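Local coordinates for regulator of Ty1 transposition protein 107 (Saccharomyces cerevisiae, PDB 3T7K), which binds phosphorylated histone H2A through its C-terminal tandem BRCT repeats and takes part in DNA damage repair, at residues C[22-27]-C[47-52]; C[57-62]-C[79-84]. One frame throughout, in Å; residues are numbered along the deposited sequence.

Interaction 1 (C[22-27]-C[47-52])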
loop_
_atom_site.group_PDB
_atom_site.type_symbol
_atom_site.label_atom_id
_atom_site.label_comp_id
_atom_site.label_asym_id
_atom_site.label_seq_id
_atom_site.Cartn_x
_atom_site.Cartn_y
_atom_site.Cartn_z
ATOM N N ASP C 22 12.697 11.002 4.344
ATOM C CA ASP C 22 11.555 10.156 4.009
ATOM C C ASP C 22 10.962 9.420 5.228
ATOM O O ASP C 22 10.766 8.207 5.206
ATOM C CB ASP C 22 11.918 9.161 2.895
ATOM C CG ASP C 22 10.722 8.370 2.447
ATOM O OD1 ASP C 22 9.602 8.756 2.868
ATOM O OD2 ASP C 22 10.839 7.331 1.744
ATOM N N LEU C 23 10.647 10.170 6.278
ATOM C CA LEU C 23 10.093 9.591 7.497
ATOM C C LEU C 23 8.636 9.981 7.637
ATOM O O LEU C 23 8.281 11.148 7.506
ATOM C CB LEU C 23 10.875 10.073 8.729
ATOM C CG LEU C 23 12.368 9.759 8.701
ATOM C CD1 LEU C 23 13.022 10.240 9.961
ATOM C CD2 LEU C 23 12.608 8.259 8.532
ATOM N N LYS C 24 7.789 8.993 7.884
ATOM C CA LYS C 24 6.416 9.249 8.300
ATOM C C LYS C 24 6.310 8.646 9.702
ATOM O O LYS C 24 6.162 7.436 9.847
ATOM C CB LYS C 24 5.420 8.605 7.319
ATOM C CG LYS C 24 5.435 9.225 5.914
ATOM C CD LYS C 24 4.913 8.245 4.869
ATOM C CE LYS C 24 5.827 7.020 4.736
ATOM N NZ LYS C 24 5.213 5.866 3.972
ATOM N N ALA C 25 6.411 9.493 10.724
ATOM C CA ALA C 25 6.577 9.015 12.092
ATOM C C ALA C 25 5.409 9.362 13.024
ATOM O O ALA C 25 4.559 10.212 12.709
ATOM C CB ALA C 25 7.869 9.547 12.673
ATOM N N VAL C 26 5.373 8.682 14.168
ATOM C CA VAL C 26 4.665 9.186 15.320
ATOM C C VAL C 26 5.713 9.208 16.413
ATOM O O VAL C 26 6.696 8.493 16.314
ATOM C CB VAL C 26 3.433 8.316 15.703
ATOM C CG1 VAL C 26 2.448 8.276 14.540
ATOM C CG2 VAL C 26 3.863 6.913 16.084
ATOM N N CYS C 27 5.542 10.068 17.414
ATOM C CA CYS C 27 6.390 10.033 18.593
ATOM C C CYS C 27 5.575 9.459 19.727
ATOM O O CYS C 27 4.364 9.670 19.786
ATOM C CB CYS C 27 6.810 11.434 18.991
ATOM S SG CYS C 27 7.619 12.303 17.649
ATOM N N GLY C 47 11.663 16.033 4.349
ATOM C CA GLY C 47 10.987 14.762 4.175
ATOM C C GLY C 47 10.734 14.014 5.476
ATOM O O GLY C 47 10.763 12.785 5.502
ATOM N N ILE C 48 10.516 14.757 6.552
ATOM C CA ILE C 48 10.089 14.188 7.817
ATOM C C ILE C 48 8.715 14.771 8.178
ATOM O O ILE C 48 8.565 16.005 8.326
ATOM C CB ILE C 48 11.056 14.554 8.946
ATOM C CG1 ILE C 48 12.478 14.100 8.620
ATOM C CG2 ILE C 48 10.584 13.947 10.251
ATOM C CD1 ILE C 48 13.495 14.580 9.622
ATOM N N LYS C 49 7.729 13.885 8.317
ATOM C CA LYS C 49 6.359 14.244 8.690
ATOM C C LYS C 49 5.993 13.481 9.945
ATOM O O LYS C 49 6.218 12.262 10.016
ATOM C CB LYS C 49 5.375 13.875 7.571
ATOM C CG LYS C 49 5.840 14.320 6.203
ATOM C CD LYS C 49 4.683 14.518 5.226
ATOM C CE LYS C 49 4.194 13.216 4.622
ATOM N NZ LYS C 49 3.335 13.484 3.432
ATOM N N ILE C 50 5.442 14.192 10.926
ATOM C CA ILE C 50 5.073 13.600 12.206
ATOM C C ILE C 50 3.567 13.712 12.442
ATOM O O ILE C 50 3.030 14.817 12.551
ATOM C CB ILE C 50 5.833 14.275 13.353
ATOM C CG1 ILE C 50 7.333 14.256 13.043
ATOM C CG2 ILE C 50 5.553 13.582 14.662
ATOM C CD1 ILE C 50 8.210 14.510 14.249
ATOM N N PHE C 51 2.895 12.564 12.497
ATOM C CA PHE C 51 1.449 12.520 12.684
ATOM C C PHE C 51 1.108 12.446 14.160
ATOM O O PHE C 51 1.915 11.982 14.979
ATOM C CB PHE C 51 0.849 11.333 11.932
ATOM C CG PHE C 51 1.200 11.319 10.481
ATOM C CD1 PHE C 51 0.258 11.645 9.523
ATOM C CD2 PHE C 51 2.488 11.013 10.069
ATOM C CE1 PHE C 51 0.593 11.647 8.176
ATOM C CE2 PHE C 51 2.822 11.019 8.724
ATOM C CZ PHE C 51 1.873 11.329 7.783
ATOM N N ASP C 52 -0.089 12.915 14.499
ATOM C CA ASP C 52 -0.534 12.945 15.892
ATOM C C ASP C 52 -0.907 11.537 16.349
ATOM O O ASP C 52 -0.532 11.090 17.430
ATOM C CB ASP C 52 -1.733 13.889 16.040
ATOM O OD1 ASP C 52 -0.660 15.381 14.508
ATOM O OD2 ASP C 52 -2.086 16.246 15.930
#
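L23 to A25 run parallel to I48 to I50 as neighbouring strands, the axes of strands 23-27 and 48-50 approaching to 4.8 Å at an angle of 25°, and four backbone hydrogen bonds join them: L23 N to G47 O, K49 N to L23 O, A25 N to K49 O and F51 N to A25 O. On one face of the sheet L23 and I48 lie side by side, L23 CD1 4.1 Å from I48 CG1, and F91 of helix 90-99 touches both. Further along, C27 SG packs against I50 CG2 at 3.9 Å. Helix 37-45 links the strands, making the first beta-alpha-beta unit of a BRCT domain; it ends in a Schellman motif with G47 at positive phi as the C' residue. Across the sheet, the F51 ring turns one edge to A25 O, which lies near its plane, 3.4 Å from F51 CD2. F51 CE2 comes within 3.8 Å of K24 CB, approaching obliquely. An alanine in place of F51 would probably leave K24 CB and the side chain of L60 without this ring to pack on, opening a gap beside the strand. A bend at chi3 (-65°) turns K24 CE away from K49, and NZ beyond it hydrogen-bonds to K59 O.

Interaction 2 (C[57-62]-C[79-84]); sequences TDKLNC and SFEPLK
F80 lays its ring against L60, reaching from CB outward across the 57-62 loop. Its CB is 3.6 Å from L60 O, and CG and CD2 remain beside the same carbonyl. Further out, CE2 meets L60 CB at 3.4 Å, CZ touches both CB and CD1 of L60, and CE1 also lies against L60 CD1. L60 CB thus sits over one face of the ring, offset toward the rim, in a CH-pi contact 3.7 Å from the centroid and 23° off the normal. C62 O approaches the ring in its plane, at the edge near CE2. The carbonyl of L60 also takes two water-mediated links: one water donates to L60 O and accepts from E81 N, and a second donates to both L60 O and P82 O, tying this oxygen to the backbone on either side of the cis peptide bond that precedes P82. In the four-stranded parallel sheet of this BRCT domain, the two segments lead into adjacent strands, 62-64 and 85-87. Here K84 N donates to N61 O at 2.7 Å, with the donor tilted 24° from the carbonyl plane. The extended K84 chain crosses N61, its CD 4.0 Å from N61 CB. A chi1 of 62° sets N61 CG between the backbone N and the carbonyl carbon; beyond it, OD1 accepts from K24 N and ND2 donates to D22 O. At the more exposed margin K59 bends at chi2, and its NZ forms a salt bridge of 3.2 Å with E81 OE1. The other carboxylate oxygen, E81 OE2, pairs with K134, so the carboxylate is shared between two lysines. P82 also packs on F114 of the second subunit.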
loop_
_atom_site.group_PDB
_atom_site.type_symbol
_atom_site.label_atom_id
_atom_site.label_comp_id
_atom_site.label_asym_id
_atom_site.label_seq_id
_atom_site.Cartn_x
_atom_site.Cartn_y
_atom_site.Cartn_z
ATOM N N THR C 57 -3.785 4.331 6.761
ATOM C CA THR C 57 -3.592 4.719 5.370
ATOM C C THR C 57 -2.594 5.858 5.179
ATOM O O THR C 57 -2.479 6.397 4.084
ATOM C CB THR C 57 -4.934 5.014 4.648
ATOM O OG1 THR C 57 -5.632 6.067 5.319
ATOM C CG2 THR C 57 -5.807 3.764 4.627
ATOM N N ASP C 58 -1.874 6.224 6.236
ATOM C CA ASP C 58 -0.775 7.185 6.097
ATOM C C ASP C 58 0.547 6.445 5.932
ATOM O O ASP C 58 1.581 7.054 5.653
ATOM C CB ASP C 58 -0.690 8.131 7.294
ATOM C CG ASP C 58 -1.853 9.092 7.357
ATOM O OD1 ASP C 58 -2.527 9.283 6.322
ATOM O OD2 ASP C 58 -2.091 9.660 8.442
ATOM N N LYS C 59 0.498 5.132 6.141
ATOM C CA LYS C 59 1.641 4.260 5.905
ATOM C C LYS C 59 2.871 4.722 6.676
ATOM O O LYS C 59 3.947 4.895 6.101
ATOM C CB LYS C 59 1.941 4.191 4.407
ATOM C CG LYS C 59 0.887 3.439 3.607
ATOM C CD LYS C 59 0.751 2.005 4.113
ATOM C CE LYS C 59 -0.306 1.236 3.340
ATOM N NZ LYS C 59 -0.477 -0.149 3.866
ATOM N N LEU C 60 2.712 4.932 7.977
ATOM C CA LEU C 60 3.834 5.330 8.808
ATOM C C LEU C 60 4.957 4.314 8.656
ATOM O O LEU C 60 4.702 3.137 8.409
ATOM C CB LEU C 60 3.412 5.429 10.266
ATOM C CG LEU C 60 2.154 6.264 10.489
ATOM C CD1 LEU C 60 1.685 6.159 11.942
ATOM C CD2 LEU C 60 2.391 7.695 10.103
ATOM N N ASN C 61 6.199 4.768 8.792
ATOM C CA ASN C 61 7.333 3.862 8.675
ATOM C C ASN C 61 8.344 4.071 9.793
ATOM O O ASN C 61 9.392 3.442 9.819
ATOM C CB ASN C 61 8.008 4.014 7.301
ATOM C CG ASN C 61 8.584 5.412 7.072
ATOM O OD1 ASN C 61 8.752 6.187 8.008
ATOM N ND2 ASN C 61 8.886 5.735 5.813
ATOM N N CYS C 62 8.024 4.950 10.731
ATOM C CA CYS C 62 8.997 5.356 11.726
ATOM C C CYS C 62 8.363 5.619 13.081
ATOM O O CYS C 62 7.214 6.040 13.180
ATOM C CB CYS C 62 9.707 6.626 11.234
ATOM S SG CYS C 62 10.950 7.295 12.349
ATOM N N SER C 79 3.429 -2.937 14.018
ATOM C CA SER C 79 2.657 -3.425 12.879
ATOM C C SER C 79 2.657 -2.437 11.712
ATOM O O SER C 79 1.736 -2.446 10.898
ATOM C CB SER C 79 1.210 -3.710 13.266
ATOM O OG SER C 79 0.611 -2.511 13.712
ATOM N N PHE C 80 3.673 -1.583 11.628
ATOM C CA PHE C 80 3.811 -0.756 10.441
ATOM C C PHE C 80 4.179 -1.658 9.255
ATOM O O PHE C 80 4.678 -2.777 9.440
ATOM C CB PHE C 80 4.850 0.343 10.658
ATOM C CG PHE C 80 4.390 1.443 11.573
ATOM C CD1 PHE C 80 3.110 1.440 12.096
ATOM C CD2 PHE C 80 5.234 2.487 11.897
ATOM C CE1 PHE C 80 2.686 2.458 12.946
ATOM C CE2 PHE C 80 4.828 3.505 12.736
ATOM C CZ PHE C 80 3.543 3.491 13.264
ATOM N N GLU C 81 3.942 -1.173 8.040
ATOM C CA GLU C 81 4.054 -2.003 6.847
ATOM C C GLU C 81 4.960 -1.415 5.751
ATOM O O GLU C 81 4.478 -0.964 4.707
ATOM C CB GLU C 81 2.653 -2.251 6.297
ATOM C CG GLU C 81 1.742 -2.983 7.303
ATOM C CD GLU C 81 0.291 -3.044 6.846
ATOM O OE1 GLU C 81 0.016 -2.689 5.676
ATOM O OE2 GLU C 81 -0.573 -3.438 7.660
ATOM N N PRO C 82 6.279 -1.432 5.976
ATOM C CA PRO C 82 6.900 -1.958 7.188
ATOM C C PRO C 82 7.316 -0.846 8.128
ATOM O O PRO C 82 7.235 0.335 7.773
ATOM C CB PRO C 82 8.155 -2.629 6.644
ATOM C CG PRO C 82 8.577 -1.679 5.514
ATOM C CD PRO C 82 7.283 -1.121 4.937
ATOM N N LEU C 83 7.786 -1.226 9.313
ATOM C CA LEU C 83 8.493 -0.287 10.166
ATOM C C LEU C 83 9.900 -0.238 9.626
ATOM O O LEU C 83 10.511 -1.275 9.418
ATOM C CB LEU C 83 8.529 -0.759 11.617
ATOM C CG LEU C 83 9.366 0.106 12.564
ATOM C CD1 LEU C 83 8.733 1.487 12.778
ATOM C CD2 LEU C 83 9.562 -0.598 13.895
ATOM N N LYS C 84 10.416 0.959 9.382
ATOM C CA LYS C 84 11.739 1.080 8.785
ATOM C C LYS C 84 12.734 1.635 9.775
ATOM O O LYS C 84 13.909 1.294 9.749
ATOM C CB LYS C 84 11.672 1.986 7.552
ATOM C CG LYS C 84 10.948 1.336 6.391
ATOM C CD LYS C 84 10.887 2.215 5.154
ATOM C CE LYS C 84 10.119 1.492 4.051
ATOM N NZ LYS C 84 9.925 2.329 2.831
HETATM O O HOH W 1 2.743 1.379 8.134
HETATM O O HOH W 2 5.995 1.689 6.006
#

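Overall arrangement
Interaction 1 closes before interaction 2 opens, and all four segments belong to the first of two BRCT domains in this chain. Their centres are about 10 Å apart. They share one parallel sheet, ordered 48-50, 23-27, 62-64, 85-87: interaction 1 joins an outermost strand to its neighbour, whereas interaction 2 joins the loops that enter the other two. The contacts meet directly, K24 O lying 2.9 Å from N61 N and F51 CD2 3.3 Å from L60 CD2, so L60 has aromatic neighbours from both interactions. K24 and N61 bridge the two contacts, and the pairings run in sequence across the sheet. Both thus probably help build the first repeat of the tandem that binds phosphorylated H2A.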